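PDB 2ODF: hypothetical protein Atu2144 from Agrobacterium tumefaciens, which is of unknown function but belongs to the N-formylglutamate amidohydrolase family and so may hydrolyse N-formylated amino acids, probably with the aid of a metal ion. Local coordinates for residues A[6-9]-A[10-14]; A[116-119]-A[120-123]. All coordinates share one frame; numbering follows the deposited sequence.

Contact 1. Residues A[6-9]-A[10-14]; sequences RFFT and EAEGK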
# COMPACT_ATOMS: atom_id res chain seq x y z
N ARG A 6 -1.03 14.59 -11.79
CA ARG A 6 -1.19 13.37 -10.92
C ARG A 6 -0.42 12.19 -11.52
O ARG A 6 0.58 12.37 -12.25
CB ARG A 6 -2.68 13.03 -10.75
CG ARG A 6 -3.05 12.28 -9.43
CD ARG A 6 -4.36 11.48 -9.55
NE ARG A 6 -4.31 10.58 -10.72
CZ ARG A 6 -5.38 10.06 -11.33
NH1 ARG A 6 -6.63 10.31 -10.92
NH2 ARG A 6 -5.20 9.28 -12.38
N PHE A 7 -0.88 10.98 -11.22
CA PHE A 7 -0.18 9.78 -11.59
C PHE A 7 -0.36 9.45 -13.06
O PHE A 7 0.62 9.12 -13.74
CB PHE A 7 -0.65 8.61 -10.72
CG PHE A 7 0.31 7.49 -10.69
CD1 PHE A 7 0.24 6.49 -11.63
CD2 PHE A 7 1.35 7.46 -9.77
CE1 PHE A 7 1.15 5.44 -11.61
CE2 PHE A 7 2.26 6.45 -9.77
CZ PHE A 7 2.16 5.42 -10.67
N PHE A 8 -1.60 9.52 -13.53
CA PHE A 8 -1.98 9.18 -14.90
C PHE A 8 -2.47 10.40 -15.68
O PHE A 8 -3.16 11.26 -15.13
CB PHE A 8 -3.12 8.12 -14.94
CG PHE A 8 -2.78 6.82 -14.25
CD1 PHE A 8 -1.83 5.96 -14.78
CD2 PHE A 8 -3.44 6.43 -13.09
CE1 PHE A 8 -1.52 4.77 -14.16
CE2 PHE A 8 -3.13 5.26 -12.46
CZ PHE A 8 -2.17 4.42 -13.00
N THR A 9 -2.16 10.44 -16.96
CA THR A 9 -2.82 11.37 -17.87
C THR A 9 -4.26 10.89 -18.09
O THR A 9 -4.58 9.71 -17.86
CB THR A 9 -2.10 11.46 -19.23
OG1 THR A 9 -2.17 10.19 -19.90
CG2 THR A 9 -0.63 11.87 -19.06
N GLU A 10 -5.14 11.79 -18.53
CA GLU A 10 -6.49 11.38 -18.95
C GLU A 10 -6.47 10.27 -19.99
O GLU A 10 -7.13 9.26 -19.80
CB GLU A 10 -7.31 12.58 -19.49
CG GLU A 10 -8.30 13.19 -18.50
CD GLU A 10 -9.28 14.17 -19.17
OE1 GLU A 10 -10.14 13.72 -19.97
OE2 GLU A 10 -9.18 15.39 -18.90
N ALA A 11 -5.70 10.44 -21.06
CA ALA A 11 -5.65 9.47 -22.15
C ALA A 11 -5.14 8.08 -21.72
O ALA A 11 -5.48 7.08 -22.34
CB ALA A 11 -4.80 9.99 -23.30
N GLU A 12 -4.33 8.04 -20.67
CA GLU A 12 -3.76 6.78 -20.20
C GLU A 12 -4.76 5.85 -19.57
O GLU A 12 -4.53 4.63 -19.50
CB GLU A 12 -2.66 7.07 -19.15
CG GLU A 12 -1.35 7.11 -19.80
CD GLU A 12 -0.24 7.61 -18.92
OE1 GLU A 12 -0.44 8.13 -17.79
OE2 GLU A 12 0.88 7.49 -19.43
N GLY A 13 -5.85 6.43 -19.09
CA GLY A 13 -6.93 5.66 -18.46
C GLY A 13 -6.57 5.21 -17.06
O GLY A 13 -5.84 5.90 -16.33
N LYS A 14 -7.09 4.03 -16.71
CA LYS A 14 -7.09 3.54 -15.37
C LYS A 14 -6.09 2.37 -15.16
O LYS A 14 -5.74 1.66 -16.10
CB LYS A 14 -8.53 3.19 -15.01
CG LYS A 14 -8.71 1.96 -14.17
CD LYS A 14 -8.93 2.30 -12.70
CE LYS A 14 -8.43 1.28 -11.76
NZ LYS A 14 -9.49 1.06 -10.78
O HOH W 1 1.60 9.66 -16.22
O HOH W 2 -6.25 8.58 -16.35
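Thr-9 leads into a type I turn from Glu-10 to Gly-13, closed by the bond from Gly-13 N to Glu-10 O (3.2 Å). Ala-11 only brushes the threonine, its CB 4.3 Å from Thr-9 OG1. Glu-12 does most of the work. Its N donates to Thr-9 OG1 at 3.1 Å, and more weakly to Thr-9 O, while its OE1 accepts from Thr-9 N at 3.0 Å (N-H...O 162°), met from above the carboxylate plane. This reciprocal pair has the bonding pattern of a capping box, although no regular helix follows. A chi1 of 64° sets Thr-9 OG1 between the backbone N and C, within range of Glu-12 N. OE1 also lies at the edge of the Phe-8 ring, the carboxylate turned 82° from it. Water 1 donates to OE1 and Phe-7 O, and Gln-40 N binds OE2. Gly-13 O lies 3.8 Å from Phe-8 CB, oblique to the ring, neither face nor edge; water 2 joins it to Thr-9 O. Lys-14 O and Glu-12 O both accept from Arg-81 NH1, just after strand 77-80. The turn lies in the loop before strand 16-19, while Phe-7 and Phe-8 pack on Leu-126 of helix 116-143.

Contact 2. Residues A[116-119]-A[120-123]; sequences EAER and FART
Glu-118 and Arg-122 form an i to i+4 salt bridge in the opening turns of the alpha-helix 116-143, where four successive backbone N-H...O=C bonds run from Phe-120 N to Glu-116 O through Thr-123 N to Arg-119 O. The tight side is that of the buried Arg-122. Its NE donates to Glu-118 OE2 at 2.8 Å, nearly straight at 170°, using the anti lone pair of that oxygen, which lies in the guanidinium plane. The two flat groups are nevertheless turned 77° apart. CG of Glu-118 stands anti to N (chi1 -178°) and the chain then bends at chi2, bringing the carboxylate back over the next turn. Arg-122 CG also sits 3.3 Å from Glu-118 O. Tyr-42 OH shares OE2, and Asn-111 OD1 and Val-86 O take NH1, so the bridge is fixed at both ends. On the partly exposed flank of Glu-116 and Ala-117, neither side chain bonds to 120-123; the second subunit engages it instead, His-208 by a hydrogen bond and Arg-211 by a salt bridge to Glu-116, Pro-216 by packing on Ala-117. At the far end, Thr-123 N (3.0 Å) and Thr-123 OG1 (2.7 Å) donate to Arg-119 O from opposite faces of its carbonyl plane.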
# COMPACT_ATOMS: atom_id res chain seq x y z
N GLU A 116 10.03 8.00 -0.04
CA GLU A 116 8.79 7.59 0.57
C GLU A 116 7.57 8.05 -0.20
O GLU A 116 6.61 7.28 -0.34
CB GLU A 116 8.77 7.98 2.05
CG GLU A 116 9.68 7.02 2.84
CD GLU A 116 9.96 7.43 4.27
OE1 GLU A 116 9.04 7.92 4.95
OE2 GLU A 116 11.11 7.24 4.70
N ALA A 117 7.59 9.27 -0.74
CA ALA A 117 6.43 9.74 -1.49
C ALA A 117 6.23 8.89 -2.75
O ALA A 117 5.09 8.63 -3.15
CB ALA A 117 6.56 11.19 -1.86
N GLU A 118 7.33 8.47 -3.36
CA GLU A 118 7.25 7.73 -4.64
C GLU A 118 6.77 6.28 -4.46
O GLU A 118 5.97 5.78 -5.26
CB GLU A 118 8.57 7.80 -5.39
CG GLU A 118 8.54 7.10 -6.74
CD GLU A 118 7.45 7.65 -7.67
OE1 GLU A 118 7.14 8.86 -7.65
OE2 GLU A 118 6.96 6.86 -8.50
N ARG A 119 7.26 5.60 -3.43
CA ARG A 119 6.78 4.29 -3.05
C ARG A 119 5.29 4.33 -2.71
O ARG A 119 4.53 3.46 -3.13
CB ARG A 119 7.55 3.73 -1.86
CG ARG A 119 9.05 3.45 -2.18
CD ARG A 119 9.72 2.65 -1.07
NE ARG A 119 9.29 1.27 -1.10
CZ ARG A 119 9.79 0.34 -1.91
NH1 ARG A 119 10.78 0.61 -2.75
NH2 ARG A 119 9.30 -0.88 -1.87
N PHE A 120 4.87 5.35 -1.98
CA PHE A 120 3.48 5.47 -1.65
C PHE A 120 2.67 5.69 -2.94
O PHE A 120 1.66 5.07 -3.13
CB PHE A 120 3.18 6.57 -0.62
CG PHE A 120 1.74 6.68 -0.33
CD1 PHE A 120 1.12 5.77 0.49
CD2 PHE A 120 0.96 7.56 -1.04
CE1 PHE A 120 -0.24 5.83 0.70
CE2 PHE A 120 -0.38 7.61 -0.85
CZ PHE A 120 -0.98 6.73 0.02
N ALA A 121 3.13 6.60 -3.80
CA ALA A 121 2.44 6.95 -5.04
C ALA A 121 2.14 5.69 -5.87
O ALA A 121 0.99 5.46 -6.28
CB ALA A 121 3.28 7.97 -5.85
N ARG A 122 3.17 4.86 -6.07
CA ARG A 122 3.01 3.65 -6.88
C ARG A 122 2.14 2.62 -6.20
O ARG A 122 1.32 1.99 -6.83
CB ARG A 122 4.38 3.04 -7.15
CG ARG A 122 5.27 3.98 -7.94
CD ARG A 122 6.53 3.28 -8.25
NE ARG A 122 7.52 4.14 -8.88
CZ ARG A 122 8.60 3.70 -9.52
NH1 ARG A 122 8.80 2.39 -9.67
NH2 ARG A 122 9.48 4.56 -10.02
N THR A 123 2.33 2.44 -4.90
CA THR A 123 1.53 1.51 -4.13
C THR A 123 0.03 1.85 -4.17
O THR A 123 -0.83 0.98 -4.33
CB THR A 123 2.02 1.45 -2.65
OG1 THR A 123 3.41 1.07 -2.60
CG2 THR A 123 1.21 0.48 -1.86

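Overall arrangement
From the N terminus, contact 1 closes a tight local turn in the segment leading to strand 16-19, and contact 2 follows much later, within the first turns of helix 116-143. The two are in series: neither encloses nor crosses the other. Their centres lie 16 Å apart on the same side of the chain's centre, yet they touch, since Phe-7 CE2 comes 3.8 Å from Ala-121 O. The loop of residues 39-42 gives a second link: Gln-40 binds Glu-12 of contact 1, whereas Tyr-42 binds Glu-118 of contact 2. Together they tie the N-terminal segment to this loop and the start of the long helix, which also meets the second subunit.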